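Local coordinates for protein alkylhalidase CmlS (Streptomyces venezuelae, PDB 3I3L) that is a flavin-dependent halogenase of chloramphenicol biosynthesis that carries covalently bound FAD, at residues Leu470-Val484 with Arg522-Tyr535. Numbering follows the deposited sequence.
Sequences LNSITRFKWTGGKAV and RQIFQDLAEEEFGY
Trp-478 extends its CG away from its own backbone N (chi1 -178°), which lays the indole across helix 522-531, and the bend of Gln-526 at chi2 (58°) turns its amide toward Gly-481 and Ala-483. Phe-525 CB sits over one face of the indole, 4.2 Å from the centroid of its six-membered ring, in a CH-pi contact; Ala-483 CB lies over the same face, and Ala-529 CB meets Trp-478 CB at 3.5 Å. The Gln-526 amide holds the outgoing arm of the turn at two points: NE2 donates to Gly-481 O, nearly straight at 172°, while OE1 accepts from Ala-483 N at 3.0 Å. One helical turn earlier, Arg-522 NH2 reaches Ala-483 O at 2.9 Å, with the oxygen in the guanidinium plane. Farther along, Phe-476 N bonds to Phe-533 O and Tyr-535 N to Ile-473 O, and Leu-470 CB stands over the centre of the Tyr-535 ring. Strand 564-568 pairs with the other edge of strand 473-478, with a classic beta bulge at Thr-474 and Arg-475. In a salt bridge, Arg-475 grips Glu-532 OE1 side-on, NE from above the carboxylate plane and NH1 on the syn lone pair at 2.8 Å. Two N-H groups thus share one oxygen at the exposed margin, while OE2 lies by a water shared with Trp-478 N and Ala-529 O; the Gln-526 and Arg-522 bonds fix the run into strand 483-491 against helix 519-531.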
# COMPACT_ATOMS: atom_id res chain seq x y z
N LEU A 470 2.93 -17.55 22.49
CA LEU A 470 1.89 -18.49 22.10
C LEU A 470 1.94 -19.72 23.03
O LEU A 470 0.89 -20.22 23.47
CB LEU A 470 2.06 -18.91 20.64
CG LEU A 470 1.67 -17.86 19.58
CD1 LEU A 470 2.16 -18.22 18.24
CD2 LEU A 470 0.13 -17.72 19.51
N ASN A 471 3.15 -20.19 23.34
CA ASN A 471 3.31 -21.41 24.15
C ASN A 471 2.84 -21.20 25.57
O ASN A 471 2.38 -22.15 26.20
CB ASN A 471 4.76 -21.97 24.11
CG ASN A 471 5.10 -22.66 22.78
OD1 ASN A 471 6.26 -22.78 22.40
ND2 ASN A 471 4.08 -23.11 22.06
N SER A 472 2.90 -19.95 26.04
CA SER A 472 2.52 -19.64 27.40
C SER A 472 1.00 -19.56 27.57
O SER A 472 0.52 -19.33 28.67
CB SER A 472 3.13 -18.31 27.87
OG SER A 472 2.44 -17.24 27.27
N ILE A 473 0.28 -19.71 26.46
CA ILE A 473 -1.16 -19.56 26.48
C ILE A 473 -1.83 -20.88 26.84
O ILE A 473 -1.94 -21.80 26.03
CB ILE A 473 -1.71 -19.05 25.13
CG1 ILE A 473 -1.28 -17.57 24.92
CG2 ILE A 473 -3.22 -19.21 25.05
CD1 ILE A 473 -1.62 -17.05 23.53
N THR A 474 -2.30 -20.93 28.06
CA THR A 474 -2.93 -22.12 28.60
C THR A 474 -4.43 -22.01 28.55
O THR A 474 -5.13 -22.99 28.75
CB THR A 474 -2.45 -22.37 30.06
OG1 THR A 474 -2.70 -21.21 30.85
CG2 THR A 474 -0.94 -22.66 30.08
N ARG A 475 -4.94 -20.80 28.30
CA ARG A 475 -6.39 -20.65 28.14
C ARG A 475 -6.79 -19.61 27.08
O ARG A 475 -6.36 -18.46 27.17
CB ARG A 475 -7.01 -20.29 29.49
CG ARG A 475 -8.47 -19.89 29.43
CD ARG A 475 -8.94 -19.44 30.80
NE ARG A 475 -10.36 -19.10 30.83
CZ ARG A 475 -10.91 -18.41 31.83
NH1 ARG A 475 -12.22 -18.13 31.82
NH2 ARG A 475 -10.15 -17.99 32.85
N PHE A 476 -7.62 -20.00 26.11
CA PHE A 476 -8.16 -19.05 25.12
C PHE A 476 -9.62 -18.77 25.42
O PHE A 476 -10.36 -19.68 25.76
CB PHE A 476 -8.09 -19.59 23.66
CG PHE A 476 -6.76 -19.42 22.98
CD1 PHE A 476 -6.25 -18.16 22.75
CD2 PHE A 476 -6.03 -20.53 22.54
CE1 PHE A 476 -5.05 -17.97 22.08
CE2 PHE A 476 -4.81 -20.37 21.89
CZ PHE A 476 -4.32 -19.08 21.65
N LYS A 477 -10.05 -17.52 25.20
CA LYS A 477 -11.49 -17.16 25.15
C LYS A 477 -11.92 -16.67 23.75
O LYS A 477 -11.16 -15.99 23.01
CB LYS A 477 -11.76 -16.03 26.12
CG LYS A 477 -11.43 -16.36 27.58
CD LYS A 477 -11.92 -15.15 28.47
CE LYS A 477 -11.75 -15.42 29.95
NZ LYS A 477 -11.65 -14.12 30.69
N TRP A 478 -13.14 -17.01 23.38
CA TRP A 478 -13.68 -16.56 22.10
C TRP A 478 -14.58 -15.36 22.37
O TRP A 478 -15.18 -15.25 23.45
CB TRP A 478 -14.48 -17.69 21.47
CG TRP A 478 -15.08 -17.45 20.14
CD1 TRP A 478 -16.40 -17.18 19.87
CD2 TRP A 478 -14.41 -17.50 18.86
NE1 TRP A 478 -16.57 -17.05 18.51
CE2 TRP A 478 -15.38 -17.26 17.88
CE3 TRP A 478 -13.11 -17.76 18.46
CZ2 TRP A 478 -15.07 -17.23 16.51
CZ3 TRP A 478 -12.80 -17.74 17.12
CH2 TRP A 478 -13.77 -17.49 16.15
N THR A 479 -14.67 -14.46 21.40
CA THR A 479 -15.47 -13.23 21.53
C THR A 479 -16.86 -13.51 20.98
O THR A 479 -17.03 -13.77 19.78
CB THR A 479 -14.83 -12.01 20.80
OG1 THR A 479 -13.47 -11.82 21.25
CG2 THR A 479 -15.62 -10.72 21.09
N GLY A 480 -17.85 -13.47 21.88
CA GLY A 480 -19.21 -13.95 21.58
C GLY A 480 -19.35 -15.40 22.03
O GLY A 480 -18.40 -16.01 22.56
N GLY A 481 -20.52 -15.99 21.82
CA GLY A 481 -20.73 -17.39 22.24
C GLY A 481 -20.87 -18.32 21.04
O GLY A 481 -21.05 -19.54 21.18
N LYS A 482 -20.81 -17.74 19.85
CA LYS A 482 -20.94 -18.53 18.65
C LYS A 482 -19.73 -18.37 17.73
O LYS A 482 -19.14 -17.29 17.65
CB LYS A 482 -22.22 -18.11 17.98
CG LYS A 482 -22.53 -16.62 18.24
CD LYS A 482 -24.01 -16.30 17.90
CE LYS A 482 -24.49 -14.94 18.48
NZ LYS A 482 -25.90 -14.68 17.98
N ALA A 483 -19.34 -19.48 17.11
CA ALA A 483 -18.37 -19.47 16.03
C ALA A 483 -19.10 -19.84 14.75
O ALA A 483 -19.68 -20.94 14.64
CB ALA A 483 -17.19 -20.47 16.30
N VAL A 484 -19.10 -18.90 13.80
CA VAL A 484 -19.78 -19.12 12.52
C VAL A 484 -18.96 -18.88 11.25
O VAL A 484 -17.95 -18.17 11.24
CB VAL A 484 -21.07 -18.29 12.39
CG1 VAL A 484 -22.05 -18.66 13.50
CG2 VAL A 484 -20.73 -16.79 12.40
N ARG A 522 -14.74 -24.74 11.85
CA ARG A 522 -15.62 -23.92 12.67
C ARG A 522 -15.91 -24.61 14.01
O ARG A 522 -15.99 -23.97 15.03
CB ARG A 522 -16.95 -23.66 11.94
CG ARG A 522 -17.84 -22.68 12.70
CD ARG A 522 -19.27 -22.86 12.34
NE ARG A 522 -19.72 -24.21 12.60
CZ ARG A 522 -20.20 -24.63 13.76
NH1 ARG A 522 -20.58 -25.89 13.87
NH2 ARG A 522 -20.29 -23.80 14.79
N GLN A 523 -16.10 -25.91 13.95
CA GLN A 523 -16.35 -26.72 15.13
C GLN A 523 -15.25 -26.59 16.15
O GLN A 523 -15.52 -26.41 17.34
CB GLN A 523 -16.51 -28.18 14.74
CG GLN A 523 -17.90 -28.48 14.26
CD GLN A 523 -18.86 -28.65 15.43
OE1 GLN A 523 -18.53 -28.33 16.59
NE2 GLN A 523 -20.05 -29.15 15.12
N ILE A 524 -14.01 -26.63 15.67
CA ILE A 524 -12.89 -26.33 16.52
C ILE A 524 -13.17 -25.11 17.40
O ILE A 524 -12.99 -25.17 18.62
CB ILE A 524 -11.59 -26.12 15.74
CG1 ILE A 524 -11.27 -27.40 14.93
CG2 ILE A 524 -10.47 -25.68 16.70
CD1 ILE A 524 -9.94 -27.38 14.16
N PHE A 525 -13.65 -24.03 16.79
CA PHE A 525 -13.71 -22.76 17.50
C PHE A 525 -14.92 -22.60 18.39
O PHE A 525 -14.88 -21.87 19.38
CB PHE A 525 -13.50 -21.57 16.54
CG PHE A 525 -12.10 -21.56 15.96
CD1 PHE A 525 -11.04 -21.02 16.68
CD2 PHE A 525 -11.84 -22.16 14.73
CE1 PHE A 525 -9.71 -21.05 16.17
CE2 PHE A 525 -10.55 -22.19 14.22
CZ PHE A 525 -9.48 -21.64 14.95
N GLN A 526 -15.99 -23.31 18.05
CA GLN A 526 -17.16 -23.46 18.91
C GLN A 526 -16.78 -24.22 20.21
O GLN A 526 -17.15 -23.83 21.31
CB GLN A 526 -18.23 -24.26 18.16
CG GLN A 526 -19.55 -24.31 18.92
CD GLN A 526 -20.04 -22.91 19.15
OE1 GLN A 526 -20.17 -22.12 18.20
NE2 GLN A 526 -20.30 -22.58 20.41
N ASP A 527 -16.02 -25.29 20.06
CA ASP A 527 -15.50 -26.06 21.19
C ASP A 527 -14.61 -25.17 22.03
O ASP A 527 -14.73 -25.14 23.26
CB ASP A 527 -14.71 -27.28 20.71
CG ASP A 527 -15.58 -28.35 20.04
OD1 ASP A 527 -16.81 -28.37 20.25
OD2 ASP A 527 -15.04 -29.19 19.30
N LEU A 528 -13.76 -24.39 21.36
CA LEU A 528 -12.93 -23.42 22.07
C LEU A 528 -13.79 -22.43 22.88
O LEU A 528 -13.49 -22.12 24.03
CB LEU A 528 -11.98 -22.69 21.10
CG LEU A 528 -10.94 -21.79 21.73
CD1 LEU A 528 -9.69 -21.69 20.81
CD2 LEU A 528 -11.46 -20.37 22.09
N ALA A 529 -14.84 -21.89 22.26
CA ALA A 529 -15.62 -20.84 22.92
C ALA A 529 -16.22 -21.40 24.21
O ALA A 529 -16.29 -20.72 25.18
CB ALA A 529 -16.72 -20.31 22.03
N GLU A 530 -16.57 -22.68 24.16
CA GLU A 530 -17.19 -23.35 25.30
C GLU A 530 -16.21 -23.85 26.36
O GLU A 530 -16.48 -23.70 27.51
CB GLU A 530 -18.08 -24.48 24.78
CG GLU A 530 -19.12 -23.94 23.76
CD GLU A 530 -19.96 -25.04 23.11
OE1 GLU A 530 -19.57 -26.23 23.16
OE2 GLU A 530 -21.01 -24.70 22.52
N GLU A 531 -15.07 -24.40 25.96
CA GLU A 531 -14.20 -25.14 26.87
C GLU A 531 -12.99 -24.31 27.22
O GLU A 531 -12.36 -24.52 28.26
CB GLU A 531 -13.75 -26.45 26.23
CG GLU A 531 -14.83 -27.23 25.49
CD GLU A 531 -14.26 -28.36 24.65
OE1 GLU A 531 -15.04 -28.99 23.92
OE2 GLU A 531 -13.04 -28.63 24.70
N GLU A 532 -12.66 -23.37 26.33
CA GLU A 532 -11.55 -22.44 26.56
C GLU A 532 -10.19 -23.11 26.72
O GLU A 532 -9.38 -22.71 27.56
CB GLU A 532 -11.88 -21.50 27.72
CG GLU A 532 -13.21 -20.68 27.47
CD GLU A 532 -13.46 -19.59 28.50
OE1 GLU A 532 -12.94 -19.70 29.64
OE2 GLU A 532 -14.14 -18.60 28.14
N PHE A 533 -9.96 -24.18 25.95
CA PHE A 533 -8.65 -24.81 25.93
C PHE A 533 -7.56 -23.83 25.47
O PHE A 533 -7.85 -22.72 25.03
CB PHE A 533 -8.62 -26.12 25.12
CG PHE A 533 -9.23 -26.03 23.76
CD1 PHE A 533 -8.58 -25.34 22.73
CD2 PHE A 533 -10.42 -26.68 23.47
CE1 PHE A 533 -9.13 -25.26 21.48
CE2 PHE A 533 -10.98 -26.62 22.18
CZ PHE A 533 -10.32 -25.91 21.19
N GLY A 534 -6.30 -24.25 25.61
CA GLY A 534 -5.15 -23.42 25.32
C GLY A 534 -4.54 -23.63 23.94
O GLY A 534 -5.08 -24.37 23.09
N TYR A 535 -3.40 -22.99 23.73
CA TYR A 535 -2.67 -23.06 22.45
C TYR A 535 -2.36 -24.49 21.99
O TYR A 535 -2.66 -24.86 20.85
CB TYR A 535 -1.35 -22.30 22.56
CG TYR A 535 -0.58 -22.25 21.26
CD1 TYR A 535 -1.15 -21.65 20.12
CD2 TYR A 535 0.73 -22.76 21.18
CE1 TYR A 535 -0.45 -21.57 18.92
CE2 TYR A 535 1.44 -22.70 19.99
CZ TYR A 535 0.84 -22.10 18.87
OH TYR A 535 1.50 -22.04 17.70
O HOH W 1 -14.90 -18.41 25.27